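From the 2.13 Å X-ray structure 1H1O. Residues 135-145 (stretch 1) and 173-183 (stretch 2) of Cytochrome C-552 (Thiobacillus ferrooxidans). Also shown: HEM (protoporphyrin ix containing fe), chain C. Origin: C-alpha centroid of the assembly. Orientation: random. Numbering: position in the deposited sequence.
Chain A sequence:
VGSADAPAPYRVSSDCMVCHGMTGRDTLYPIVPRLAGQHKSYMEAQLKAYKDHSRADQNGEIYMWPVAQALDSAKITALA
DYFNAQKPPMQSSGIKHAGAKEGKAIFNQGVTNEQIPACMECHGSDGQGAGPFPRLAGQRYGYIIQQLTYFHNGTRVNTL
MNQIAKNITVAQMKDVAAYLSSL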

ATOM      1  N   ARG A 135       0.591   5.278   4.016  1.00 33.35           N
ATOM      2  CA  ARG A 135      -0.791   5.468   4.386  1.00 33.22           C
ATOM      3  C   ARG A 135      -1.422   4.173   3.914  1.00 33.18           C
ATOM      4  O   ARG A 135      -1.048   3.645   2.868  1.00 32.84           O
ATOM      5  CB  ARG A 135      -1.391   6.631   3.608  1.00 34.88           C
ATOM      6  CG  ARG A 135      -2.889   6.723   3.732  1.00 37.19           C
ATOM      7  CD  ARG A 135      -3.469   7.634   2.677  1.00 39.96           C
ATOM      8  NE  ARG A 135      -4.901   7.850   2.877  1.00 43.32           N
ATOM      9  CZ  ARG A 135      -5.413   8.903   3.508  1.00 45.42           C
ATOM     10  NH1 ARG A 135      -4.611   9.842   4.003  1.00 46.87           N
ATOM     11  NH2 ARG A 135      -6.727   9.022   3.632  1.00 47.02           N
ATOM     12  N   LEU A 136      -2.351   3.644   4.689  1.00 32.09           N
ATOM     13  CA  LEU A 136      -3.034   2.430   4.299  1.00 31.70           C
ATOM     14  C   LEU A 136      -4.510   2.780   4.206  1.00 31.65           C
ATOM     15  O   LEU A 136      -5.290   2.083   3.555  1.00 30.99           O
ATOM     16  CB  LEU A 136      -2.806   1.336   5.343  1.00 30.96           C
ATOM     17  CG  LEU A 136      -1.339   0.934   5.485  1.00 30.68           C
ATOM     18  CD1 LEU A 136      -1.203  -0.143   6.540  1.00 29.34           C
ATOM     19  CD2 LEU A 136      -0.826   0.431   4.144  1.00 30.10           C
ATOM     20  N   ALA A 137      -4.886   3.861   4.877  1.00 30.99           N
ATOM     21  CA  ALA A 137      -6.269   4.321   4.879  1.00 31.75           C
ATOM     22  C   ALA A 137      -6.734   4.678   3.458  1.00 32.04           C
ATOM     23  O   ALA A 137      -6.185   5.573   2.821  1.00 32.70           O
ATOM     24  CB  ALA A 137      -6.399   5.529   5.782  1.00 29.67           C
ATOM     25  N   GLY A 138      -7.737   3.969   2.960  1.00 32.22           N
ATOM     26  CA  GLY A 138      -8.235   4.270   1.632  1.00 34.80           C
ATOM     27  C   GLY A 138      -7.601   3.434   0.538  1.00 35.75           C
ATOM     28  O   GLY A 138      -8.013   3.501  -0.616  1.00 37.30           O
ATOM     29  N   GLN A 139      -6.589   2.656   0.896  1.00 35.66           N
ATOM     30  CA  GLN A 139      -5.927   1.804  -0.071  1.00 35.38           C
ATOM     31  C   GLN A 139      -6.913   0.723  -0.507  1.00 36.09           C
ATOM     32  O   GLN A 139      -7.861   0.402   0.219  1.00 36.64           O
ATOM     33  CB  GLN A 139      -4.684   1.170   0.544  1.00 34.62           C
ATOM     34  CG  GLN A 139      -3.808   0.421  -0.455  1.00 34.81           C
ATOM     35  CD  GLN A 139      -3.585   1.228  -1.724  1.00 34.85           C
ATOM     36  OE1 GLN A 139      -4.422   1.224  -2.632  1.00 32.60           O
ATOM     37  NE2 GLN A 139      -2.466   1.939  -1.784  1.00 30.73           N
ATOM     38  N   ARG A 140      -6.702   0.182  -1.701  1.00 36.55           N
ATOM     39  CA  ARG A 140      -7.580  -0.859  -2.235  1.00 34.96           C
ATOM     40  C   ARG A 140      -7.480  -2.128  -1.403  1.00 35.70           C
ATOM     41  O   ARG A 140      -6.412  -2.498  -0.912  1.00 35.98           O
ATOM     42  CB  ARG A 140      -7.231  -1.162  -3.696  1.00 34.68           C
ATOM     43  CG  ARG A 140      -7.157   0.079  -4.574  1.00 36.01           C
ATOM     44  CD  ARG A 140      -7.544  -0.222  -6.011  1.00 35.24           C
ATOM     45  NE  ARG A 140      -8.820  -0.941  -6.059  1.00 38.27           N
ATOM     46  CZ  ARG A 140      -9.453  -1.269  -7.182  1.00 37.77           C
ATOM     47  NH1 ARG A 140      -8.927  -0.939  -8.360  1.00 33.01           N
ATOM     48  NH2 ARG A 140     -10.604  -1.931  -7.127  1.00 35.89           N
ATOM     49  N   TYR A 141      -8.618  -2.784  -1.260  1.00 35.56           N
ATOM     50  CA  TYR A 141      -8.753  -4.003  -0.484  1.00 36.01           C
ATOM     51  C   TYR A 141      -7.829  -5.131  -0.960  1.00 36.62           C
ATOM     52  O   TYR A 141      -7.032  -5.686  -0.185  1.00 33.30           O
ATOM     53  CB  TYR A 141     -10.211  -4.423  -0.567  1.00 36.00           C
ATOM     54  CG  TYR A 141     -10.542  -5.738   0.054  1.00 35.28           C
ATOM     55  CD1 TYR A 141     -10.573  -5.892   1.438  1.00 37.22           C
ATOM     56  CD2 TYR A 141     -10.865  -6.825  -0.741  1.00 36.10           C
ATOM     57  CE1 TYR A 141     -10.926  -7.110   2.014  1.00 36.96           C
ATOM     58  CE2 TYR A 141     -11.218  -8.043  -0.180  1.00 36.81           C
ATOM     59  CZ  TYR A 141     -11.246  -8.180   1.194  1.00 36.68           C
ATOM     60  OH  TYR A 141     -11.582  -9.395   1.731  1.00 39.51           O
ATOM     61  N   GLY A 142      -7.946  -5.472  -2.241  1.00 36.27           N
ATOM     62  CA  GLY A 142      -7.128  -6.527  -2.790  1.00 32.97           C
ATOM     63  C   GLY A 142      -5.670  -6.147  -2.692  1.00 34.15           C
ATOM     64  O   GLY A 142      -4.834  -6.990  -2.387  1.00 33.87           O
ATOM     65  N   TYR A 143      -5.354  -4.880  -2.928  1.00 32.11           N
ATOM     66  CA  TYR A 143      -3.968  -4.470  -2.873  1.00 32.57           C
ATOM     67  C   TYR A 143      -3.353  -4.722  -1.510  1.00 33.32           C
ATOM     68  O   TYR A 143      -2.224  -5.207  -1.415  1.00 33.45           O
ATOM     69  CB  TYR A 143      -3.805  -3.003  -3.214  1.00 31.86           C
ATOM     70  CG  TYR A 143      -2.360  -2.596  -3.199  1.00 31.94           C
ATOM     71  CD1 TYR A 143      -1.497  -2.956  -4.238  1.00 31.77           C
ATOM     72  CD2 TYR A 143      -1.832  -1.894  -2.116  1.00 32.06           C
ATOM     73  CE1 TYR A 143      -0.136  -2.622  -4.192  1.00 30.69           C
ATOM     74  CE2 TYR A 143      -0.486  -1.558  -2.058  1.00 31.32           C
ATOM     75  CZ  TYR A 143       0.356  -1.920  -3.091  1.00 30.85           C
ATOM     76  OH  TYR A 143       1.679  -1.566  -3.021  1.00 30.25           O
ATOM     77  N   ILE A 144      -4.089  -4.384  -0.455  1.00 32.79           N
ATOM     78  CA  ILE A 144      -3.592  -4.590   0.898  1.00 32.46           C
ATOM     79  C   ILE A 144      -3.342  -6.078   1.142  1.00 32.69           C
ATOM     80  O   ILE A 144      -2.253  -6.486   1.569  1.00 31.00           O
ATOM     81  CB  ILE A 144      -4.597  -4.049   1.920  1.00 33.87           C
ATOM     82  CG1 ILE A 144      -4.658  -2.530   1.796  1.00 31.08           C
ATOM     83  CG2 ILE A 144      -4.210  -4.495   3.339  1.00 32.80           C
ATOM     84  CD1 ILE A 144      -5.664  -1.891   2.676  1.00 35.40           C
ATOM     85  N   ILE A 145      -4.352  -6.886   0.847  1.00 32.64           N
ATOM     86  CA  ILE A 145      -4.250  -8.334   1.014  1.00 33.74           C
ATOM     87  C   ILE A 145      -3.065  -8.867   0.224  1.00 33.45           C
ATOM     88  O   ILE A 145      -2.310  -9.713   0.704  1.00 34.48           O
ATOM     89  CB  ILE A 145      -5.513  -9.034   0.511  1.00 33.74           C
ATOM     90  CG1 ILE A 145      -6.713  -8.563   1.338  1.00 34.44           C
ATOM     91  CG2 ILE A 145      -5.327 -10.558   0.570  1.00 34.06           C
ATOM     92  CD1 ILE A 145      -8.027  -9.170   0.916  1.00 34.25           C
ATOM     93  N   MET A 173      -5.807 -10.862   7.229  1.00 37.83           N
ATOM     94  CA  MET A 173      -5.383  -9.957   6.165  1.00 37.52           C
ATOM     95  C   MET A 173      -6.619  -9.316   5.562  1.00 38.42           C
ATOM     96  O   MET A 173      -6.635  -8.120   5.279  1.00 39.74           O
ATOM     97  CB  MET A 173      -4.651 -10.701   5.052  1.00 37.52           C
ATOM     98  CG  MET A 173      -3.255 -11.156   5.395  1.00 37.27           C
ATOM     99  SD  MET A 173      -2.537 -11.978   3.977  1.00 38.67           S
ATOM    100  CE  MET A 173      -1.013 -12.591   4.710  1.00 38.89           C
ATOM    101  N   LYS A 174      -7.655 -10.126   5.370  1.00 39.08           N
ATOM    102  CA  LYS A 174      -8.912  -9.652   4.799  1.00 40.81           C
ATOM    103  C   LYS A 174      -9.586  -8.622   5.722  1.00 40.64           C
ATOM    104  O   LYS A 174     -10.128  -7.616   5.265  1.00 39.51           O
ATOM    105  CB  LYS A 174      -9.850 -10.835   4.558  1.00 40.53           C
ATOM    106  CG  LYS A 174      -9.363 -11.814   3.494  1.00 43.89           C
ATOM    107  CD  LYS A 174     -10.358 -12.952   3.324  1.00 47.05           C
ATOM    108  CE  LYS A 174     -10.000 -13.850   2.149  1.00 50.04           C
ATOM    109  NZ  LYS A 174     -10.980 -14.965   2.016  1.00 50.51           N
ATOM    110  N   ASP A 175      -9.544  -8.878   7.024  1.00 39.65           N
ATOM    111  CA  ASP A 175     -10.143  -7.953   7.966  1.00 38.82           C
ATOM    112  C   ASP A 175      -9.420  -6.640   7.982  1.00 38.52           C
ATOM    113  O   ASP A 175     -10.035  -5.598   7.795  1.00 37.09           O
ATOM    114  CB  ASP A 175     -10.182  -8.579   9.343  1.00 40.96           C
ATOM    115  CG  ASP A 175     -11.090  -9.759   9.361  1.00 42.21           C
ATOM    116  OD1 ASP A 175     -11.772  -9.884   8.326  1.00 41.67           O
ATOM    117  OD2 ASP A 175     -11.135 -10.536  10.343  1.00 44.14           O
ATOM    118  N   VAL A 176      -8.112  -6.674   8.171  1.00 37.68           N
ATOM    119  CA  VAL A 176      -7.375  -5.429   8.177  1.00 37.81           C
ATOM    120  C   VAL A 176      -7.576  -4.721   6.834  1.00 35.54           C
ATOM    121  O   VAL A 176      -7.725  -3.507   6.795  1.00 34.20           O
ATOM    122  CB  VAL A 176      -5.888  -5.671   8.449  1.00 39.83           C
ATOM    123  CG1 VAL A 176      -5.159  -4.345   8.562  1.00 41.79           C
ATOM    124  CG2 VAL A 176      -5.741  -6.442   9.743  1.00 41.43           C
ATOM    125  N   ALA A 177      -7.609  -5.477   5.739  1.00 34.91           N
ATOM    126  CA  ALA A 177      -7.816  -4.874   4.426  1.00 35.32           C
ATOM    127  C   ALA A 177      -9.200  -4.226   4.342  1.00 35.41           C
ATOM    128  O   ALA A 177      -9.334  -3.080   3.901  1.00 34.89           O
ATOM    129  CB  ALA A 177      -7.658  -5.925   3.313  1.00 35.10           C
ATOM    130  N   ALA A 178     -10.225  -4.967   4.753  1.00 35.55           N
ATOM    131  CA  ALA A 178     -11.582  -4.446   4.720  1.00 36.37           C
ATOM    132  C   ALA A 178     -11.574  -3.126   5.477  1.00 37.83           C
ATOM    133  O   ALA A 178     -11.951  -2.083   4.940  1.00 38.47           O
ATOM    134  CB  ALA A 178     -12.542  -5.427   5.372  1.00 35.08           C
ATOM    135  N   TYR A 179     -11.103  -3.162   6.720  1.00 37.37           N
ATOM    136  CA  TYR A 179     -11.062  -1.948   7.520  1.00 36.47           C
ATOM    137  C   TYR A 179     -10.320  -0.789   6.833  1.00 35.78           C
ATOM    138  O   TYR A 179     -10.889   0.275   6.598  1.00 38.99           O
ATOM    139  CB  TYR A 179     -10.435  -2.240   8.895  1.00 34.18           C
ATOM    140  CG  TYR A 179     -10.193  -0.995   9.718  1.00 31.83           C
ATOM    141  CD1 TYR A 179      -8.898  -0.566  10.013  1.00 31.41           C
ATOM    142  CD2 TYR A 179     -11.259  -0.214  10.159  1.00 34.16           C
ATOM    143  CE1 TYR A 179      -8.668   0.608  10.722  1.00 32.16           C
ATOM    144  CE2 TYR A 179     -11.044   0.970  10.872  1.00 32.30           C
ATOM    145  CZ  TYR A 179      -9.748   1.372  11.147  1.00 32.42           C
ATOM    146  OH  TYR A 179      -9.533   2.546  11.831  1.00 33.72           O
ATOM    147  N   LEU A 180      -9.054  -0.996   6.509  1.00 36.07           N
ATOM    148  CA  LEU A 180      -8.244   0.037   5.882  1.00 35.79           C
ATOM    149  C   LEU A 180      -8.818   0.624   4.592  1.00 36.09           C
ATOM    150  O   LEU A 180      -8.779   1.837   4.383  1.00 35.61           O
ATOM    151  CB  LEU A 180      -6.833  -0.506   5.615  1.00 35.49           C
ATOM    152  CG  LEU A 180      -5.692  -0.260   6.623  1.00 38.47           C
ATOM    153  CD1 LEU A 180      -6.201   0.349   7.935  1.00 38.64           C
ATOM    154  CD2 LEU A 180      -4.983  -1.580   6.881  1.00 37.79           C
ATOM    155  N   SER A 181      -9.346  -0.232   3.728  1.00 37.01           N
ATOM    156  CA  SER A 181      -9.891   0.232   2.460  1.00 39.22           C
ATOM    157  C   SER A 181     -11.207   0.976   2.625  1.00 40.48           C
ATOM    158  O   SER A 181     -11.699   1.606   1.686  1.00 40.29           O
ATOM    159  CB  SER A 181     -10.085  -0.945   1.496  1.00 38.19           C
ATOM    160  OG  SER A 181     -11.088  -1.824   1.958  1.00 38.87           O
ATOM    161  N   SER A 182     -11.780   0.910   3.819  1.00 41.23           N
ATOM    162  CA  SER A 182     -13.045   1.583   4.051  1.00 43.56           C
ATOM    163  C   SER A 182     -12.824   2.990   4.568  1.00 43.92           C
ATOM    164  O   SER A 182     -13.760   3.766   4.655  1.00 45.95           O
ATOM    165  CB  SER A 182     -13.892   0.800   5.059  1.00 44.68           C
ATOM    166  OG  SER A 182     -13.318   0.866   6.356  1.00 43.91           O
ATOM    167  N   LEU A 183     -11.585   3.311   4.916  1.00 44.64           N
ATOM    168  CA  LEU A 183     -11.263   4.632   5.440  1.00 45.61           C
ATOM    169  C   LEU A 183     -11.045   5.643   4.326  1.00 46.39           C
ATOM    170  O   LEU A 183     -10.998   5.229   3.148  1.00 46.90           O
ATOM    171  CB  LEU A 183     -10.013   4.560   6.315  1.00 46.09           C
ATOM    172  CG  LEU A 183     -10.129   4.002   7.738  1.00 47.69           C
ATOM    173  CD1 LEU A 183     -11.252   2.983   7.848  1.00 49.57           C
ATOM    174  CD2 LEU A 183      -8.795   3.387   8.123  1.00 45.98           C
ATOM    175  OXT LEU A 183     -10.920   6.840   4.660  1.00 46.81           O
TER
HETATM  176  CHA HEM C1184       3.890  -1.262   4.604  1.00 29.37           C
HETATM  177  CHB HEM C1184       0.182  -3.545   6.595  1.00 27.99           C
HETATM  178  CHC HEM C1184       2.285  -3.045  10.902  1.00 29.64           C
HETATM  179  CHD HEM C1184       5.932  -0.735   8.908  1.00 33.06           C
HETATM  180  C1A HEM C1184       2.678  -1.936   4.760  1.00 28.33           C
HETATM  181  C2A HEM C1184       1.781  -2.293   3.683  1.00 29.99           C
HETATM  182  C3A HEM C1184       0.724  -2.931   4.229  1.00 29.35           C
HETATM  183  C4A HEM C1184       0.999  -2.966   5.664  1.00 30.61           C
HETATM  184  CMA HEM C1184      -0.491  -3.512   3.569  1.00 29.03           C
HETATM  185  CAA HEM C1184       2.031  -1.997   2.245  1.00 28.42           C
HETATM  186  CBA HEM C1184       1.582  -0.604   1.827  1.00 33.43           C
HETATM  187  CGA HEM C1184       1.634  -0.371   0.460  1.00 32.16           C
HETATM  188  O1A HEM C1184       1.109   0.717   0.084  1.00 36.33           O
HETATM  189  O2A HEM C1184       2.166  -1.135  -0.353  1.00 35.12           O
HETATM  190  C1B HEM C1184       0.451  -3.602   7.949  1.00 31.46           C
HETATM  191  C2B HEM C1184      -0.414  -4.260   8.893  1.00 27.86           C
HETATM  192  C3B HEM C1184       0.205  -4.142  10.097  1.00 29.65           C
HETATM  193  C4B HEM C1184       1.404  -3.386   9.891  1.00 30.94           C
HETATM  194  CMB HEM C1184      -1.708  -4.944   8.514  1.00 30.02           C
HETATM  195  CAB HEM C1184      -0.184  -4.671  11.432  1.00 32.66           C
HETATM  196  CBB HEM C1184      -0.486  -6.202  11.440  1.00 31.08           C
HETATM  197  C1C HEM C1184       3.444  -2.365  10.751  1.00 30.66           C
HETATM  198  C2C HEM C1184       4.354  -2.032  11.819  1.00 32.16           C
HETATM  199  C3C HEM C1184       5.388  -1.395  11.217  1.00 32.75           C
HETATM  200  C4C HEM C1184       5.100  -1.321   9.833  1.00 32.20           C
HETATM  201  CMC HEM C1184       4.107  -2.391  13.272  1.00 32.27           C
HETATM  202  CAC HEM C1184       6.693  -0.827  11.818  1.00 33.26           C
HETATM  203  CBC HEM C1184       7.477  -1.860  12.689  1.00 32.34           C
HETATM  204  C1D HEM C1184       5.705  -0.664   7.548  1.00 34.03           C
HETATM  205  C2D HEM C1184       6.630  -0.049   6.604  1.00 32.50           C
HETATM  206  C3D HEM C1184       6.065  -0.207   5.408  1.00 33.03           C
HETATM  207  C4D HEM C1184       4.777  -0.911   5.613  1.00 32.81           C
HETATM  208  CMD HEM C1184       7.934   0.586   6.984  1.00 32.21           C
HETATM  209  CAD HEM C1184       6.577   0.209   4.051  1.00 35.18           C
HETATM  210  CBD HEM C1184       7.677  -0.832   3.554  1.00 36.37           C
HETATM  211  CGD HEM C1184       8.472  -0.343   2.491  1.00 40.20           C
HETATM  212  O1D HEM C1184       9.332   0.585   2.699  1.00 40.12           O
HETATM  213  O2D HEM C1184       8.347  -0.818   1.332  1.00 40.13           O
HETATM  214  NA  HEM C1184       2.197  -2.346   5.953  1.00 30.99           N
HETATM  215  NB  HEM C1184       1.569  -3.069   8.568  1.00 29.45           N
HETATM  216  NC  HEM C1184       3.918  -1.912   9.531  1.00 32.49           N
HETATM  217  ND  HEM C1184       4.584  -1.178   6.920  1.00 29.58           N
HETATM  218 FE   HEM C1184       3.061  -2.109   7.760  1.00 31.88          FE
HETATM  219  O   HOH W   1      -9.175   8.049   2.759  1.00 53.15           O

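Ala177 lies at the apolar centre of the contact, its CA-to-CB bond pointing toward stretch 1. Its small methyl lets three side chains close in: CB is 3.4 Å from Ile145 CG1, 3.5 Å from Tyr141 CD1 and 3.7 Å from Ile144 CG2. The two helices run at 139° to each other, with their axes 8.4 Å apart at closest approach. Tyr141 fits as a knob among Lys174, Ala177, Ala178 and Ser181; the edge of its ring meets the helix backbone, with CE1 3.4 Å from Lys174 O and CD1 3.5 Å from Ala178 N. Beside this, Leu180 packs through CB against Ile144 CD1 and through CG against Leu136 CB, both at 3.5 Å. The heme adjoins this layer: Leu136 CD2 and Val176 CG1 approach HEM CBA and HEM CMB, respectively, each at 3.5 Å.

Toward the C-terminus of the chain the contact turns polar. Gly138, within the type II turn from Leu136 to Gln139, donates a nearly linear hydrogen bond from N to Leu180 O (2.8 Å, 175°). At its phi/psi of 94/-7 a CB would be jammed against Ala137 O, which by itself calls for glycine; separately, Gly138 CA makes a CA-H...O contact with Leu183 O at 3.3 Å. At the outer edge, one water links Arg135 NH2 to the terminal carboxylate at Leu183 OXT, 2.8 Å from each.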